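Local coordinates for glycosyltransferase Gtf1 (PDB 4PQG), which belongs to the glycosyltransferases of GT-B type and carries, besides its two parallel-sheet domains, an extended antiparallel beta-sheet domain, at residues Y170-D184 with M187-D199. Sequence-based numbering, arbitrary orientation.
Sequences YQRTFYNEDGTPVYD and MNQGKEEVYHFKD
D184 and K198 meet nearly at right angles on one face of the sheet, where K198 NZ forms a salt bridge with D184 OD2 (3.2 Å) from the syn side. A bend at chi2 (-59°) lets the lysine chain cross P181, whose CG touches CE and NZ. The two aspartate oxygens divide the work: OD2 meets K198 NZ, while OD1 accepts from T173 OG1 and from a water that also receives K198 NZ. Beneath it the backbones of D184 and H196 form an antiparallel hydrogen-bonded pair, with H196 N 2.7 Å from D184 O. The face of F197 receives Y183 CB 3.5 Å from its centroid, a CH-pi contact suiting a flat, apolar ring, while the two rings lie nearly parallel (4°) but slid apart. The Y183 hydroxyl is hydrogen-bonded to Y74 O. At the other end the unbranched chain of M187, bent at chi2 and chi3, can fold so that SD and CE both lie 3.5 Å from R172 NH1, the side chains crossing obliquely. M187 N is hydrogen-bonded to Y170 O. R172 NE is salt-bridged to E158, and a water joins NH1 to E192 OE2; E192 OE1 bonds Y195 OH and Y74 OH. These meandering hairpins, with strand 181-188 between 166-175 and 191-196, belong to the extended antiparallel sheet of the GtfA-type domain.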
loop_
_atom_site.group_PDB
_atom_site.type_symbol
_atom_site.label_atom_id
_atom_site.label_comp_id
_atom_site.label_asym_id
_atom_site.label_seq_id
_atom_site.Cartn_x
_atom_site.Cartn_y
_atom_site.Cartn_z
ATOM N N TYR A 170 -28.772 0.943 -3.420
ATOM C CA TYR A 170 -29.445 -0.156 -2.703
ATOM C C TYR A 170 -28.989 -1.583 -3.038
ATOM O O TYR A 170 -29.193 -2.505 -2.235
ATOM C CB TYR A 170 -30.972 -0.039 -2.779
ATOM C CG TYR A 170 -31.546 -0.078 -4.166
ATOM C CD1 TYR A 170 -31.932 -1.287 -4.751
ATOM C CD2 TYR A 170 -31.727 1.101 -4.901
ATOM C CE1 TYR A 170 -32.474 -1.334 -6.031
ATOM C CE2 TYR A 170 -32.268 1.063 -6.186
ATOM C CZ TYR A 170 -32.642 -0.155 -6.746
ATOM O OH TYR A 170 -33.181 -0.194 -8.017
ATOM N N GLN A 171 -28.392 -1.777 -4.207
ATOM C CA GLN A 171 -28.018 -3.133 -4.638
ATOM C C GLN A 171 -26.772 -3.097 -5.502
ATOM O O GLN A 171 -26.606 -2.190 -6.333
ATOM C CB GLN A 171 -29.165 -3.789 -5.424
ATOM C CG GLN A 171 -28.932 -5.226 -5.898
ATOM C CD GLN A 171 -30.190 -5.839 -6.496
ATOM O OE1 GLN A 171 -31.290 -5.568 -6.024
ATOM N NE2 GLN A 171 -30.036 -6.656 -7.553
ATOM N N ARG A 172 -25.908 -4.087 -5.285
ATOM C CA ARG A 172 -24.771 -4.357 -6.163
ATOM C C ARG A 172 -24.882 -5.784 -6.645
ATOM O O ARG A 172 -25.096 -6.683 -5.838
ATOM C CB ARG A 172 -23.463 -4.251 -5.391
ATOM C CG ARG A 172 -23.062 -2.862 -5.029
ATOM C CD ARG A 172 -21.548 -2.806 -4.959
ATOM N NE ARG A 172 -21.129 -1.482 -4.533
ATOM C CZ ARG A 172 -20.833 -1.134 -3.284
ATOM N NH1 ARG A 172 -20.902 -2.009 -2.289
ATOM N NH2 ARG A 172 -20.453 0.114 -3.032
ATOM N N THR A 173 -24.707 -6.008 -7.941
ATOM C CA THR A 173 -24.784 -7.366 -8.486
ATOM C C THR A 173 -23.470 -7.667 -9.201
ATOM O O THR A 173 -22.945 -6.804 -9.899
ATOM C CB THR A 173 -25.984 -7.525 -9.459
ATOM O OG1 THR A 173 -27.213 -7.407 -8.738
ATOM C CG2 THR A 173 -25.964 -8.892 -10.175
ATOM N N PHE A 174 -22.952 -8.875 -9.005
ATOM C CA PHE A 174 -21.744 -9.342 -9.696
ATOM C C PHE A 174 -22.100 -10.424 -10.709
ATOM O O PHE A 174 -22.948 -11.289 -10.432
ATOM C CB PHE A 174 -20.668 -9.802 -8.694
ATOM C CG PHE A 174 -19.993 -8.652 -7.985
ATOM C CD1 PHE A 174 -18.780 -8.148 -8.448
ATOM C CD2 PHE A 174 -20.598 -8.030 -6.893
ATOM C CE1 PHE A 174 -18.178 -7.060 -7.831
ATOM C CE2 PHE A 174 -19.996 -6.950 -6.263
ATOM C CZ PHE A 174 -18.781 -6.460 -6.737
ATOM N N TYR A 175 -21.442 -10.370 -11.865
ATOM C CA TYR A 175 -21.774 -11.214 -13.016
ATOM C C TYR A 175 -20.688 -12.222 -13.374
ATOM O O TYR A 175 -19.493 -12.049 -13.023
ATOM C CB TYR A 175 -22.041 -10.351 -14.254
ATOM C CG TYR A 175 -23.165 -9.377 -14.050
ATOM C CD1 TYR A 175 -24.483 -9.761 -14.267
ATOM C CD2 TYR A 175 -22.903 -8.060 -13.644
ATOM C CE1 TYR A 175 -25.525 -8.881 -14.064
ATOM C CE2 TYR A 175 -23.935 -7.160 -13.445
ATOM C CZ TYR A 175 -25.246 -7.585 -13.647
ATOM O OH TYR A 175 -26.284 -6.706 -13.444
ATOM N N ASN A 176 -21.125 -13.271 -14.078
ATOM C CA ASN A 176 -20.219 -14.152 -14.813
ATOM C C ASN A 176 -19.965 -13.608 -16.221
ATOM O O ASN A 176 -20.642 -12.676 -16.664
ATOM C CB ASN A 176 -20.807 -15.574 -14.901
ATOM C CG ASN A 176 -20.587 -16.383 -13.636
ATOM O OD1 ASN A 176 -19.680 -16.117 -12.845
ATOM N ND2 ASN A 176 -21.421 -17.390 -13.440
ATOM N N GLU A 177 -19.003 -14.205 -16.931
ATOM C CA GLU A 177 -18.687 -13.801 -18.311
ATOM C C GLU A 177 -19.887 -13.725 -19.250
ATOM O O GLU A 177 -19.982 -12.797 -20.061
ATOM C CB GLU A 177 -17.653 -14.737 -18.934
ATOM C CG GLU A 177 -16.261 -14.579 -18.367
ATOM C CD GLU A 177 -15.242 -15.394 -19.143
ATOM O OE1 GLU A 177 -15.615 -16.418 -19.760
ATOM O OE2 GLU A 177 -14.063 -15.005 -19.144
ATOM N N ASP A 178 -20.809 -14.675 -19.122
ATOM C CA ASP A 178 -21.942 -14.764 -20.051
ATOM C C ASP A 178 -23.060 -13.769 -19.740
ATOM O O ASP A 178 -24.092 -13.787 -20.402
ATOM C CB ASP A 178 -22.503 -16.194 -20.108
ATOM C CG ASP A 178 -23.072 -16.657 -18.781
ATOM O OD1 ASP A 178 -23.161 -15.855 -17.819
ATOM O OD2 ASP A 178 -23.413 -17.854 -18.692
ATOM N N GLY A 179 -22.856 -12.918 -18.731
ATOM C CA GLY A 179 -23.840 -11.891 -18.387
ATOM C C GLY A 179 -24.871 -12.320 -17.346
ATOM O O GLY A 179 -25.736 -11.524 -16.966
ATOM N N THR A 180 -24.788 -13.560 -16.872
ATOM C CA THR A 180 -25.679 -14.013 -15.810
ATOM C C THR A 180 -25.167 -13.562 -14.435
ATOM O O THR A 180 -23.972 -13.633 -14.167
ATOM C CB THR A 180 -25.912 -15.548 -15.829
ATOM O OG1 THR A 180 -24.671 -16.239 -15.656
ATOM C CG2 THR A 180 -26.518 -15.988 -17.152
ATOM N N PRO A 181 -26.077 -13.102 -13.555
ATOM C CA PRO A 181 -25.670 -12.678 -12.216
ATOM C C PRO A 181 -25.296 -13.860 -11.367
ATOM O O PRO A 181 -25.901 -14.918 -11.505
ATOM C CB PRO A 181 -26.942 -12.030 -11.646
ATOM C CG PRO A 181 -28.065 -12.659 -12.408
ATOM C CD PRO A 181 -27.510 -12.818 -13.808
ATOM N N VAL A 182 -24.292 -13.692 -10.515
ATOM C CA VAL A 182 -23.888 -14.713 -9.570
ATOM C C VAL A 182 -24.495 -14.416 -8.206
ATOM O O VAL A 182 -25.042 -15.311 -7.555
ATOM C CB VAL A 182 -22.361 -14.803 -9.412
ATOM C CG1 VAL A 182 -21.986 -15.828 -8.342
ATOM C CG2 VAL A 182 -21.724 -15.162 -10.744
ATOM N N TYR A 183 -24.388 -13.168 -7.756
ATOM C CA TYR A 183 -24.925 -12.823 -6.444
ATOM C C TYR A 183 -25.249 -11.339 -6.367
ATOM O O TYR A 183 -24.708 -10.551 -7.146
ATOM C CB TYR A 183 -23.958 -13.246 -5.332
ATOM C CG TYR A 183 -22.657 -12.457 -5.228
ATOM C CD1 TYR A 183 -22.525 -11.394 -4.322
ATOM C CD2 TYR A 183 -21.561 -12.778 -6.026
ATOM C CE1 TYR A 183 -21.315 -10.692 -4.201
ATOM C CE2 TYR A 183 -20.356 -12.076 -5.935
ATOM C CZ TYR A 183 -20.238 -11.041 -5.015
ATOM O OH TYR A 183 -19.044 -10.354 -4.913
ATOM N N ASP A 184 -26.136 -10.978 -5.441
ATOM C CA ASP A 184 -26.528 -9.580 -5.209
ATOM C C ASP A 184 -26.112 -9.197 -3.800
ATOM O O ASP A 184 -26.176 -10.020 -2.893
ATOM C CB ASP A 184 -28.050 -9.378 -5.351
ATOM C CG ASP A 184 -28.616 -10.010 -6.615
ATOM O OD1 ASP A 184 -28.074 -9.715 -7.718
ATOM O OD2 ASP A 184 -29.608 -10.795 -6.511
ATOM N N MET A 187 -27.661 -3.391 -0.014
ATOM C CA MET A 187 -26.941 -2.340 0.684
ATOM C C MET A 187 -27.853 -1.557 1.611
ATOM O O MET A 187 -29.035 -1.363 1.327
ATOM C CB MET A 187 -26.310 -1.371 -0.328
ATOM C CG MET A 187 -25.407 -2.034 -1.354
ATOM S SD MET A 187 -23.930 -2.783 -0.630
ATOM C CE MET A 187 -23.233 -1.362 0.222
ATOM N N ASN A 188 -27.292 -1.091 2.718
ATOM C CA ASN A 188 -28.014 -0.169 3.585
ATOM C C ASN A 188 -27.033 0.855 4.141
ATOM O O ASN A 188 -26.186 0.544 4.990
ATOM C CB ASN A 188 -28.776 -0.916 4.690
ATOM C CG ASN A 188 -29.488 0.023 5.661
ATOM O OD1 ASN A 188 -29.630 1.217 5.407
ATOM N ND2 ASN A 188 -29.932 -0.522 6.779
ATOM N N GLN A 189 -27.140 2.066 3.603
ATOM C CA GLN A 189 -26.275 3.191 3.969
ATOM C C GLN A 189 -24.786 2.809 3.968
ATOM O O GLN A 189 -24.069 3.051 4.937
ATOM C CB GLN A 189 -26.722 3.810 5.307
ATOM C CG GLN A 189 -28.090 4.507 5.264
ATOM C CD GLN A 189 -28.193 5.609 4.201
ATOM O OE1 GLN A 189 -27.277 6.427 4.029
ATOM N NE2 GLN A 189 -29.320 5.639 3.488
ATOM N N GLY A 190 -24.338 2.191 2.876
ATOM C CA GLY A 190 -22.947 1.739 2.755
ATOM C C GLY A 190 -22.604 0.409 3.408
ATOM O O GLY A 190 -21.498 -0.117 3.238
ATOM N N LYS A 191 -23.527 -0.154 4.169
ATOM C CA LYS A 191 -23.250 -1.444 4.783
ATOM C C LYS A 191 -23.718 -2.546 3.823
ATOM O O LYS A 191 -24.833 -2.496 3.322
ATOM C CB LYS A 191 -23.939 -1.542 6.146
ATOM C CG LYS A 191 -23.641 -2.820 6.916
ATOM C CD LYS A 191 -24.416 -2.857 8.229
ATOM C CE LYS A 191 -24.517 -4.283 8.757
ATOM N NZ LYS A 191 -25.645 -4.429 9.720
ATOM N N GLU A 192 -22.849 -3.523 3.581
ATOM C CA GLU A 192 -23.199 -4.718 2.799
ATOM C C GLU A 192 -23.904 -5.693 3.745
ATOM O O GLU A 192 -23.267 -6.429 4.503
ATOM C CB GLU A 192 -21.941 -5.356 2.186
ATOM C CG GLU A 192 -21.165 -4.438 1.241
ATOM C CD GLU A 192 -19.747 -4.934 0.933
ATOM O OE1 GLU A 192 -19.421 -6.096 1.228
ATOM O OE2 GLU A 192 -18.931 -4.144 0.413
ATOM N N GLU A 193 -25.225 -5.687 3.714
ATOM C CA GLU A 193 -25.991 -6.391 4.734
ATOM C C GLU A 193 -26.282 -7.845 4.379
ATOM O O GLU A 193 -26.161 -8.732 5.211
ATOM C CB GLU A 193 -27.285 -5.630 5.054
ATOM C CG GLU A 193 -27.043 -4.367 5.872
ATOM C CD GLU A 193 -28.300 -3.797 6.518
ATOM O OE1 GLU A 193 -29.435 -4.160 6.111
ATOM O OE2 GLU A 193 -28.145 -2.966 7.436
ATOM N N VAL A 194 -26.652 -8.081 3.129
ATOM C CA VAL A 194 -27.088 -9.407 2.698
ATOM C C VAL A 194 -26.433 -9.718 1.359
ATOM O O VAL A 194 -26.431 -8.874 0.456
ATOM C CB VAL A 194 -28.630 -9.424 2.559
ATOM C CG1 VAL A 194 -29.120 -10.693 1.893
ATOM C CG2 VAL A 194 -29.321 -9.228 3.910
ATOM N N TYR A 195 -25.872 -10.923 1.233
ATOM C CA TYR A 195 -25.283 -11.379 -0.019
ATOM C C TYR A 195 -26.096 -12.549 -0.508
ATOM O O TYR A 195 -26.033 -13.646 0.071
ATOM C CB TYR A 195 -23.836 -11.846 0.174
ATOM C CG TYR A 195 -22.936 -10.837 0.842
ATOM C CD1 TYR A 195 -21.977 -10.137 0.098
ATOM C CD2 TYR A 195 -23.016 -10.592 2.228
ATOM C CE1 TYR A 195 -21.141 -9.216 0.691
ATOM C CE2 TYR A 195 -22.170 -9.667 2.837
ATOM C CZ TYR A 195 -21.235 -8.984 2.055
ATOM O OH TYR A 195 -20.377 -8.079 2.612
ATOM N N HIS A 196 -26.874 -12.313 -1.555
ATOM C CA HIS A 196 -27.862 -13.289 -1.977
ATOM C C HIS A 196 -27.290 -14.068 -3.119
ATOM O O HIS A 196 -27.124 -13.529 -4.220
ATOM C CB HIS A 196 -29.186 -12.619 -2.361
ATOM C CG HIS A 196 -30.358 -13.591 -2.448
ATOM N ND1 HIS A 196 -30.314 -14.723 -3.187
ATOM C CD2 HIS A 196 -31.622 -13.557 -1.858
ATOM C CE1 HIS A 196 -31.477 -15.386 -3.056
ATOM N NE2 HIS A 196 -32.280 -14.665 -2.250
ATOM N N PHE A 197 -26.974 -15.335 -2.865
ATOM C CA PHE A 197 -26.379 -16.186 -3.905
ATOM C C PHE A 197 -27.377 -17.028 -4.711
ATOM O O PHE A 197 -26.978 -17.989 -5.368
ATOM C CB PHE A 197 -25.265 -17.072 -3.336
ATOM C CG PHE A 197 -23.935 -16.385 -3.257
ATOM C CD1 PHE A 197 -22.917 -16.720 -4.140
ATOM C CD2 PHE A 197 -23.705 -15.388 -2.307
ATOM C CE1 PHE A 197 -21.677 -16.093 -4.074
ATOM C CE2 PHE A 197 -22.467 -14.749 -2.235
ATOM C CZ PHE A 197 -21.452 -15.107 -3.118
ATOM N N LYS A 198 -28.652 -16.639 -4.671
ATOM C CA LYS A 198 -29.737 -17.247 -5.464
ATOM C C LYS A 198 -30.251 -18.523 -4.805
ATOM O O LYS A 198 -31.448 -18.631 -4.527
ATOM C CB LYS A 198 -29.390 -17.475 -6.961
ATOM C CG LYS A 198 -28.661 -16.329 -7.701
ATOM C CD LYS A 198 -29.436 -15.032 -7.691
ATOM C CE LYS A 198 -28.873 -14.021 -8.688
ATOM N NZ LYS A 198 -29.860 -12.924 -8.904
ATOM N N ASP A 199 -29.340 -19.458 -4.515
ATOM C CA ASP A 199 -29.690 -20.694 -3.796
ATOM C C ASP A 199 -29.293 -20.697 -2.309
ATOM O O ASP A 199 -29.513 -21.695 -1.584
ATOM C CB ASP A 199 -29.117 -21.918 -4.519
ATOM C CG ASP A 199 -27.591 -21.937 -4.564
ATOM O OD1 ASP A 199 -26.912 -21.053 -3.975
ATOM O OD2 ASP A 199 -27.061 -22.868 -5.204
HETATM O O HOH W 1 -19.368 -1.506 0.101
HETATM O O HOH W 2 -25.121 -17.820 -7.661
HETATM O O HOH W 3 -29.336 -10.343 -9.889
#